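PDB 4KCT: pyruvate kinase 1 from Trypanosoma brucei brucei, which catalyses the transfer of phosphate from phosphoenolpyruvate to ADP, giving pyruvate and ATP, and also has an intrinsic oxaloacetate decarboxylase activity. Local coordinates for residues P181-V185 with H243-Q247; G205-I209 with D233-I237; V317-L322 with I350-Q355; M363-K368 with S411-P415. One frame throughout, in Å; residues are numbered along the deposited sequence. Where two conformers were deposited one is given.

Along the chain, contact 2 is nested inside the loop closed by contact 1; contacts 3 and 4 follow in series. Contact 2 joins two neighbouring strands of the eight-stranded parallel barrel. Helix 243-247, used in contact 1, comes just after strand 235-240 of contact 2, yet their centres lie about 25 Å apart. Contact 3 pairs two helices that flank the last barrel strand. Contact 4 lies nearby, its centre about 17 Å from that of contact 3, where helix 362-369 meets the alpha/beta domain. The set thus runs from the barrel to the domain that binds the sugar bisphosphate. Contacts 1, 3 and 4 also touch a second subunit of the tetramer.

Contact 1. Residues P181-V185 with H243-Q247; sequences PGCEV and HQGVQ
Gly182 and His243 bring the two backbones closest, with CA atoms 5.8 Å apart. Residues 181-185 form an irregular loop after strand 177-179. Residues 243-247 are a short helix that follows strand 235-240 of the TIM barrel. The contact therefore ties a loop to a helix at the end of a barrel strand. Gly182 has positive phi, and its CA lies over one face of the His243 imidazole in a CH-pi contact. The ring edge meets polar atoms: the oxygen of Cys183 lies in the ring plane near CE1, and Glu184 OE1 near NE2. His243 NE2 donates to Glu184 OE1 at 3.0 Å, with a nearly straight N-H angle of 164°. The donor comes from above the carboxylate plane, and the two flat groups stand 80° apart. Glu184 reaches the ring because its chain bends at chi2 (-70°). Gln244 is held mainly by Asn242, which donates to its OE1. Its links to the loop are weak: NE2 gives long bonds to Glu184 OE2 and Val185 O, and OE1 takes one from Val185 N. The helix also packs on a second subunit, whose Phe13 touches His243 and Gln247. One water joins the segments further, accepting from Gly182 N at 3.1 Å and His243 N at 2.9 Å, and lying 2.7 Å from His243 ND1.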
# COMPACT_ATOMS: atom_id res chain seq x y z
N PRO A 181 11.88 -6.43 39.77
CA PRO A 181 11.65 -6.02 38.37
C PRO A 181 12.35 -6.97 37.43
O PRO A 181 13.48 -7.38 37.70
CB PRO A 181 12.28 -4.62 38.30
CG PRO A 181 13.26 -4.58 39.43
CD PRO A 181 12.64 -5.43 40.53
N GLY A 182 11.60 -7.52 36.48
CA GLY A 182 12.19 -8.42 35.49
C GLY A 182 12.34 -9.85 35.97
O GLY A 182 12.81 -10.69 35.23
N CYS A 183 11.91 -10.15 37.20
CA CYS A 183 12.14 -11.48 37.80
C CYS A 183 10.90 -12.36 37.71
O CYS A 183 9.77 -11.90 37.91
CB CYS A 183 12.55 -11.35 39.28
SG CYS A 183 14.03 -10.37 39.56
N GLU A 184 11.12 -13.65 37.50
CA GLU A 184 10.01 -14.61 37.50
C GLU A 184 9.55 -14.85 38.94
O GLU A 184 10.31 -15.34 39.77
CB GLU A 184 10.43 -15.93 36.84
CG GLU A 184 11.04 -15.78 35.46
CD GLU A 184 10.01 -15.37 34.41
OE1 GLU A 184 10.40 -14.68 33.43
OE2 GLU A 184 8.82 -15.72 34.57
N VAL A 185 8.36 -14.37 39.26
CA VAL A 185 7.81 -14.54 40.59
C VAL A 185 6.69 -15.57 40.52
O VAL A 185 5.90 -15.59 39.57
CB VAL A 185 7.25 -13.21 41.10
CG1 VAL A 185 6.33 -13.43 42.30
CG2 VAL A 185 8.40 -12.26 41.43
N HIS A 243 6.55 -7.91 33.87
CA HIS A 243 7.14 -8.35 32.60
C HIS A 243 6.58 -9.70 32.16
O HIS A 243 6.48 -9.96 30.96
CB HIS A 243 8.66 -8.37 32.68
CG HIS A 243 9.20 -9.61 33.30
ND1 HIS A 243 9.07 -9.86 34.63
CD2 HIS A 243 9.67 -10.80 32.71
CE1 HIS A 243 9.53 -11.11 34.89
NE2 HIS A 243 9.87 -11.69 33.71
N GLN A 244 6.23 -10.57 33.11
CA GLN A 244 5.63 -11.88 32.77
C GLN A 244 4.32 -11.72 32.03
O GLN A 244 4.08 -12.40 31.05
CB GLN A 244 5.36 -12.72 34.04
CG GLN A 244 6.61 -13.10 34.81
CD GLN A 244 6.27 -13.70 36.17
OE1 GLN A 244 5.96 -12.99 37.13
NE2 GLN A 244 6.18 -15.00 36.20
N GLY A 245 3.46 -10.83 32.52
CA GLY A 245 2.22 -10.54 31.82
C GLY A 245 2.47 -10.08 30.39
O GLY A 245 1.74 -10.46 29.48
N VAL A 246 3.46 -9.20 30.21
CA VAL A 246 3.78 -8.69 28.88
C VAL A 246 4.33 -9.81 27.97
O VAL A 246 3.89 -9.96 26.84
CB VAL A 246 4.79 -7.50 28.93
CG1 VAL A 246 5.20 -7.08 27.50
CG2 VAL A 246 4.18 -6.32 29.70
N GLN A 247 5.23 -10.62 28.52
CA GLN A 247 5.88 -11.67 27.77
C GLN A 247 4.87 -12.75 27.36
O GLN A 247 4.94 -13.28 26.26
CB GLN A 247 6.95 -12.31 28.67
CG GLN A 247 7.70 -13.47 28.07
CD GLN A 247 8.84 -13.93 28.97
OE1 GLN A 247 9.65 -14.76 28.58
NE2 GLN A 247 8.89 -13.38 30.18
O HOH W 1 8.52 -7.55 36.00

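Contact 2. Residues G205-I209 with D233-I237; sequences GVDMI and DILII
Met208 and Leu235 pair in parallel register, and Ile209 pairs with Ile236. These are adjacent strands of the TIM barrel, linked through helix 217-227 as a beta-alpha-beta unit. The side chains of Met208 and Leu235 leave the same face of the sheet and touch at their CB atoms, 3.8 Å apart. Met208 CG sits between its backbone N and carbonyl carbon (chi1 59°), and the chain bends again at chi3. The methionine side chain also touches Ala82 and Val434. Ile234 meets four residues of 205-209, and its two branches divide the work. CG1 lies 3.5 Å from Val206 O, while CG2, anti to the backbone N, rests against Met208 CA at 3.6 Å. The same methyl also meets Ile209 CG1 at 3.8 Å, where the two isoleucines run aslant to each other. Ile209 and Ile236 belong to the other face and pack on Leu227 of helix 217-227. Ile237 keeps its CB close to the oxygen of Ile209.

Three backbone bonds join the strands. Leu235 N donates to Asp207 O at 3.1 Å. Ile209 N to Leu235 O and Ile237 N to Ile209 O are both 2.8 Å. The Asp207 carboxylate is engaged elsewhere, by a salt bridge to Arg430 and a bond from Ile81 N. All the touching residues are buried, so backbone bonds fix the register while aliphatic branches fill the space beside them.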
# COMPACT_ATOMS: atom_id res chain seq x y z
N GLY A 205 -23.53 -10.53 42.23
CA GLY A 205 -23.84 -10.40 40.81
C GLY A 205 -23.01 -9.32 40.09
O GLY A 205 -23.54 -8.58 39.25
N VAL A 206 -21.70 -9.26 40.35
CA VAL A 206 -20.85 -8.30 39.60
C VAL A 206 -20.70 -8.76 38.15
O VAL A 206 -20.88 -9.92 37.84
CB VAL A 206 -19.45 -8.06 40.24
CG1 VAL A 206 -19.59 -7.62 41.71
CG2 VAL A 206 -18.59 -9.31 40.14
N ASP A 207 -20.42 -7.82 37.26
CA ASP A 207 -20.38 -8.11 35.84
C ASP A 207 -19.00 -8.56 35.34
O ASP A 207 -18.89 -9.23 34.31
CB ASP A 207 -20.86 -6.88 35.06
CG ASP A 207 -22.22 -6.41 35.54
OD1 ASP A 207 -23.17 -7.22 35.45
OD2 ASP A 207 -22.32 -5.31 36.18
N MET A 208 -17.95 -8.10 36.02
CA MET A 208 -16.60 -8.44 35.58
C MET A 208 -15.63 -8.37 36.74
O MET A 208 -15.83 -7.60 37.70
CB MET A 208 -16.16 -7.47 34.45
CG MET A 208 -16.16 -6.00 34.87
SD MET A 208 -16.10 -4.85 33.46
CE MET A 208 -17.79 -5.02 32.79
N ILE A 209 -14.56 -9.13 36.64
CA ILE A 209 -13.44 -9.06 37.56
C ILE A 209 -12.26 -8.44 36.82
O ILE A 209 -11.95 -8.85 35.71
CB ILE A 209 -13.00 -10.48 37.98
CG1 ILE A 209 -14.21 -11.30 38.46
CG2 ILE A 209 -11.89 -10.40 39.04
CD1 ILE A 209 -14.95 -10.70 39.65
N ASP A 233 -20.39 -16.72 33.79
CA ASP A 233 -20.69 -15.67 32.80
C ASP A 233 -20.06 -14.31 33.13
O ASP A 233 -20.33 -13.31 32.45
CB ASP A 233 -22.20 -15.52 32.65
CG ASP A 233 -22.85 -16.74 31.97
OD1 ASP A 233 -22.21 -17.39 31.10
OD2 ASP A 233 -24.03 -16.99 32.24
N ILE A 234 -19.29 -14.25 34.22
CA ILE A 234 -18.67 -12.99 34.64
C ILE A 234 -17.39 -12.82 33.82
O ILE A 234 -16.67 -13.79 33.62
CB ILE A 234 -18.33 -13.02 36.14
CG1 ILE A 234 -19.62 -13.12 36.97
CG2 ILE A 234 -17.50 -11.79 36.54
CD1 ILE A 234 -19.39 -13.39 38.47
N LEU A 235 -17.17 -11.63 33.24
CA LEU A 235 -15.96 -11.44 32.41
C LEU A 235 -14.72 -11.44 33.30
O LEU A 235 -14.72 -10.84 34.38
CB LEU A 235 -16.02 -10.11 31.67
CG LEU A 235 -17.24 -9.82 30.83
CD1 LEU A 235 -16.99 -8.49 30.12
CD2 LEU A 235 -17.50 -10.94 29.84
N ILE A 236 -13.64 -12.03 32.80
CA ILE A 236 -12.33 -11.83 33.43
C ILE A 236 -11.47 -10.88 32.59
O ILE A 236 -11.19 -11.15 31.43
CB ILE A 236 -11.59 -13.15 33.65
CG1 ILE A 236 -12.38 -14.03 34.62
CG2 ILE A 236 -10.17 -12.88 34.17
CD1 ILE A 236 -11.80 -15.42 34.80
N ILE A 237 -11.19 -9.70 33.16
CA ILE A 237 -10.31 -8.74 32.52
C ILE A 237 -8.96 -8.87 33.21
O ILE A 237 -8.82 -8.56 34.40
CB ILE A 237 -10.84 -7.29 32.69
CG1 ILE A 237 -12.28 -7.13 32.17
CG2 ILE A 237 -9.90 -6.28 31.99
CD1 ILE A 237 -12.48 -7.67 30.77

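Contact 3. Residues V317-L322 with I350-Q355; sequences VANAVL and ICVEAQ
Val317, Ala318 and Val321 on one helix face Ile350, Cys351 and Ala354 on the other. No hydrogen bond crosses, so the contact rests on apolar packing. The axes of the two short segments come within 8.4 Å and cross at -47°. Small residues allow this approach: Ala318 and Ala354 have CA atoms 5.1 Å apart.

The first group of contacts is between methyls. Val317 CG1 meets Ile350 CG2 at 3.6 Å, with the side chains at about a right angle. That isoleucine methyl is anti to its backbone N, which turns it to the facing helix, and it also touches the Ala318 backbone N. Ala354 CB fits against Val321 CG1 at 3.6 Å and lies 4.1 Å from Ala318 CB.

A second group involves sulfur. Cys351 SG lies 3.9 Å from Val321 CG2, so the two branches of this valine serve different partners. Val317 CG1 reaches the same sulfur more loosely.

The third group sets carbon against backbone oxygen. Ala354 CB is 3.6 Å from Ala318 O. Leu322 CD2 approaches Ala354 O at a similar distance, as the end of the leucine side chain comes nearer the other helix.

Both helices belong to the outer layer of the barrel. Ala320 and Cys351 rest on Val328 of strand 327-330, which lies between the two helices in the chain. Gln355 bonds to Ala21 N and His19 O. Towards the second subunit, Ala318 packs on Cys276 and Leu322 on Met280, both of that neighbouring chain's helix 275-289.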
# COMPACT_ATOMS: atom_id res chain seq x y z
N VAL A 317 -4.73 10.77 27.51
CA VAL A 317 -6.07 10.25 27.19
C VAL A 317 -6.29 10.14 25.67
O VAL A 317 -6.75 9.09 25.16
CB VAL A 317 -7.18 11.08 27.88
CG1 VAL A 317 -8.56 10.60 27.45
CG2 VAL A 317 -7.04 11.00 29.41
N ALA A 318 -5.96 11.19 24.93
CA ALA A 318 -6.20 11.21 23.48
C ALA A 318 -5.39 10.09 22.84
O ALA A 318 -5.88 9.37 21.98
CB ALA A 318 -5.81 12.57 22.88
N ASN A 319 -4.16 9.92 23.27
CA ASN A 319 -3.31 8.88 22.68
C ASN A 319 -3.70 7.45 23.01
O ASN A 319 -3.54 6.55 22.16
CB ASN A 319 -1.83 9.15 22.97
CG ASN A 319 -1.25 10.20 22.04
OD1 ASN A 319 -1.40 10.08 20.82
ND2 ASN A 319 -0.80 11.32 22.61
N ALA A 320 -4.26 7.23 24.20
CA ALA A 320 -4.83 5.90 24.54
C ALA A 320 -5.99 5.57 23.59
O ALA A 320 -6.07 4.46 23.04
CB ALA A 320 -5.30 5.85 26.01
N VAL A 321 -6.80 6.57 23.28
CA VAL A 321 -7.90 6.36 22.32
C VAL A 321 -7.36 6.12 20.89
O VAL A 321 -7.73 5.13 20.22
CB VAL A 321 -8.83 7.57 22.31
CG1 VAL A 321 -9.77 7.50 21.11
CG2 VAL A 321 -9.60 7.63 23.64
N LEU A 322 -6.40 6.94 20.47
CA LEU A 322 -5.77 6.76 19.14
C LEU A 322 -5.01 5.44 19.05
O LEU A 322 -4.95 4.83 17.98
CB LEU A 322 -4.79 7.91 18.84
CG LEU A 322 -5.45 9.31 18.67
CD1 LEU A 322 -4.41 10.42 18.55
CD2 LEU A 322 -6.38 9.32 17.46
N ILE A 350 -12.18 14.76 25.75
CA ILE A 350 -10.92 14.35 25.12
C ILE A 350 -11.14 13.10 24.24
O ILE A 350 -10.60 13.03 23.11
CB ILE A 350 -9.80 14.08 26.16
CG1 ILE A 350 -9.49 15.34 27.01
CG2 ILE A 350 -8.52 13.58 25.50
CD1 ILE A 350 -8.82 14.95 28.35
N CYS A 351 -11.83 12.09 24.77
CA CYS A 351 -12.16 10.90 23.98
C CYS A 351 -12.82 11.28 22.67
O CYS A 351 -12.44 10.79 21.61
CB CYS A 351 -13.12 10.00 24.75
SG CYS A 351 -12.28 9.09 26.05
N VAL A 352 -13.81 12.16 22.75
CA VAL A 352 -14.51 12.61 21.53
C VAL A 352 -13.61 13.32 20.51
O VAL A 352 -13.73 13.06 19.29
CB VAL A 352 -15.76 13.45 21.87
CG1 VAL A 352 -16.25 14.20 20.63
CG2 VAL A 352 -16.86 12.54 22.42
N GLU A 353 -12.71 14.19 20.99
CA GLU A 353 -11.77 14.85 20.08
C GLU A 353 -10.86 13.81 19.40
O GLU A 353 -10.62 13.89 18.19
CB GLU A 353 -10.88 15.87 20.81
CG GLU A 353 -11.59 17.14 21.22
CD GLU A 353 -11.93 18.05 20.05
OE1 GLU A 353 -12.74 18.97 20.25
OE2 GLU A 353 -11.28 17.92 18.99
N ALA A 354 -10.31 12.89 20.18
CA ALA A 354 -9.43 11.83 19.64
C ALA A 354 -10.16 10.95 18.62
O ALA A 354 -9.68 10.74 17.53
CB ALA A 354 -8.89 10.96 20.78
N GLN A 355 -11.36 10.51 18.98
CA GLN A 355 -12.27 9.81 18.05
C GLN A 355 -12.49 10.58 16.74
O GLN A 355 -12.31 10.03 15.65
CB GLN A 355 -13.61 9.57 18.76
CG GLN A 355 -14.75 9.05 17.88
CD GLN A 355 -16.05 8.97 18.65
OE1 GLN A 355 -16.06 8.98 19.88
NE2 GLN A 355 -17.16 8.88 17.92

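Contact 4. Residues M363-K368 with S411-P415; sequences MFNSIK and SKYRP
Tyr413 O lies in the plane of the Phe364 ring, at its edge, 3.4 Å from CD1. The phenol ring of Tyr413 has Lys368 CA at its own edge, 3.8 Å from CE1. The two rings meet obliquely, with planes at 64° and centroids 5.9 Å apart. The nearest side-chain approach of this pair is Phe364 CD1 to Tyr413 CB at 3.7 Å. Phe364 CG is anti to its backbone N (chi1 174°), which carries the ring toward the tyrosine; both rings also touch helix 377-392. The guanidinium of Arg414 has Ser411 O at its edge, near its plane, and NH2 donates to that oxygen at 3.1 Å. Arg414 N binds the same oxygen from the opposite face of its carbonyl plane. Here the helix and turn of the alpha/beta domain meet helix 362-369, which follows the barrel's last long helix. Ile367 enters the turn with CD1, 3.3 Å from Lys412 O and 3.8 Å from Arg414 CG. Met363 runs beside Arg414, pointing the same way. The polar ends have further partners: Glu379 takes both Lys412 NZ and Tyr413 OH, while Arg414 bonds to Gly324 O and forms a salt bridge with Asp326. Ile367 also packs on Leu4 of a second subunit, and Lys368 on Glu391 of a third. A water accepts from Phe364 N and lies 2.9 Å from Arg414 O.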
# COMPACT_ATOMS: atom_id res chain seq x y z
N MET A 363 -8.16 1.72 10.83
CA MET A 363 -8.23 0.61 11.77
C MET A 363 -8.96 -0.56 11.15
O MET A 363 -8.52 -1.71 11.26
CB MET A 363 -8.90 1.01 13.11
CG MET A 363 -7.99 1.74 14.09
SD MET A 363 -6.94 0.57 14.96
CE MET A 363 -7.89 0.31 16.47
N PHE A 364 -10.12 -0.28 10.54
CA PHE A 364 -10.88 -1.35 9.90
C PHE A 364 -10.01 -2.19 8.99
O PHE A 364 -9.98 -3.45 9.08
CB PHE A 364 -12.08 -0.76 9.11
CG PHE A 364 -12.84 -1.80 8.29
CD1 PHE A 364 -13.64 -2.75 8.93
CD2 PHE A 364 -12.62 -1.93 6.91
CE1 PHE A 364 -14.31 -3.74 8.20
CE2 PHE A 364 -13.25 -2.97 6.18
CZ PHE A 364 -14.14 -3.83 6.82
N ASN A 365 -9.35 -1.52 8.05
CA ASN A 365 -8.52 -2.23 7.06
C ASN A 365 -7.33 -2.96 7.68
O ASN A 365 -7.03 -4.11 7.31
CB ASN A 365 -8.05 -1.24 5.99
CG ASN A 365 -9.15 -0.90 4.99
OD1 ASN A 365 -9.92 -1.77 4.60
ND2 ASN A 365 -9.35 0.38 4.75
N SER A 366 -6.67 -2.32 8.63
CA SER A 366 -5.49 -2.94 9.28
C SER A 366 -5.89 -4.17 10.08
O SER A 366 -5.20 -5.22 10.04
CB SER A 366 -4.77 -1.95 10.20
OG SER A 366 -4.25 -0.86 9.48
N ILE A 367 -6.98 -4.06 10.82
CA ILE A 367 -7.50 -5.21 11.58
C ILE A 367 -7.95 -6.36 10.66
O ILE A 367 -7.55 -7.49 10.87
CB ILE A 367 -8.66 -4.80 12.52
CG1 ILE A 367 -8.11 -3.88 13.63
CG2 ILE A 367 -9.36 -6.04 13.11
CD1 ILE A 367 -9.18 -3.06 14.31
N LYS A 368 -8.74 -6.05 9.64
CA LYS A 368 -9.20 -7.07 8.70
C LYS A 368 -8.03 -7.78 7.99
O LYS A 368 -8.04 -9.00 7.83
CB LYS A 368 -10.14 -6.45 7.67
CG LYS A 368 -10.85 -7.48 6.82
CD LYS A 368 -12.01 -6.88 6.03
CE LYS A 368 -11.61 -6.58 4.60
NZ LYS A 368 -10.73 -5.38 4.53
N SER A 411 -17.85 -4.45 16.91
CA SER A 411 -16.94 -3.43 17.48
C SER A 411 -15.47 -3.70 17.13
O SER A 411 -14.68 -2.77 16.95
CB SER A 411 -17.12 -3.34 19.01
OG SER A 411 -16.30 -2.28 19.54
N LYS A 412 -15.12 -4.98 16.99
CA LYS A 412 -13.75 -5.34 16.65
C LYS A 412 -13.32 -4.60 15.35
O LYS A 412 -12.14 -4.24 15.19
CB LYS A 412 -13.66 -6.86 16.44
CG LYS A 412 -12.40 -7.32 15.75
CD LYS A 412 -12.37 -8.87 15.67
CE LYS A 412 -11.04 -9.34 15.09
NZ LYS A 412 -10.96 -10.83 15.05
N TYR A 413 -14.26 -4.41 14.43
CA TYR A 413 -13.93 -3.80 13.12
C TYR A 413 -14.09 -2.28 13.11
O TYR A 413 -13.81 -1.63 12.10
CB TYR A 413 -14.71 -4.47 11.98
CG TYR A 413 -14.18 -5.85 11.70
CD1 TYR A 413 -12.98 -6.02 10.99
CD2 TYR A 413 -14.66 -6.95 12.41
CE1 TYR A 413 -12.41 -7.28 10.81
CE2 TYR A 413 -14.06 -8.20 12.30
CZ TYR A 413 -12.92 -8.35 11.52
OH TYR A 413 -12.29 -9.58 11.44
N ARG A 414 -14.34 -1.71 14.29
CA ARG A 414 -14.14 -0.27 14.50
C ARG A 414 -14.97 0.59 13.50
O ARG A 414 -14.41 1.40 12.78
CB ARG A 414 -12.65 0.08 14.38
CG ARG A 414 -11.75 -0.51 15.51
CD ARG A 414 -12.47 -0.53 16.84
NE ARG A 414 -11.57 -0.51 18.01
CZ ARG A 414 -11.85 -1.09 19.18
NH1 ARG A 414 -11.07 -0.87 20.25
NH2 ARG A 414 -12.99 -1.78 19.34
N PRO A 415 -16.29 0.38 13.44
CA PRO A 415 -17.10 1.33 12.68
C PRO A 415 -16.97 2.75 13.25
O PRO A 415 -16.54 2.93 14.41
CB PRO A 415 -18.54 0.80 12.87
CG PRO A 415 -18.51 0.05 14.16
CD PRO A 415 -17.12 -0.59 14.19
O HOH W 2 -11.93 1.81 11.41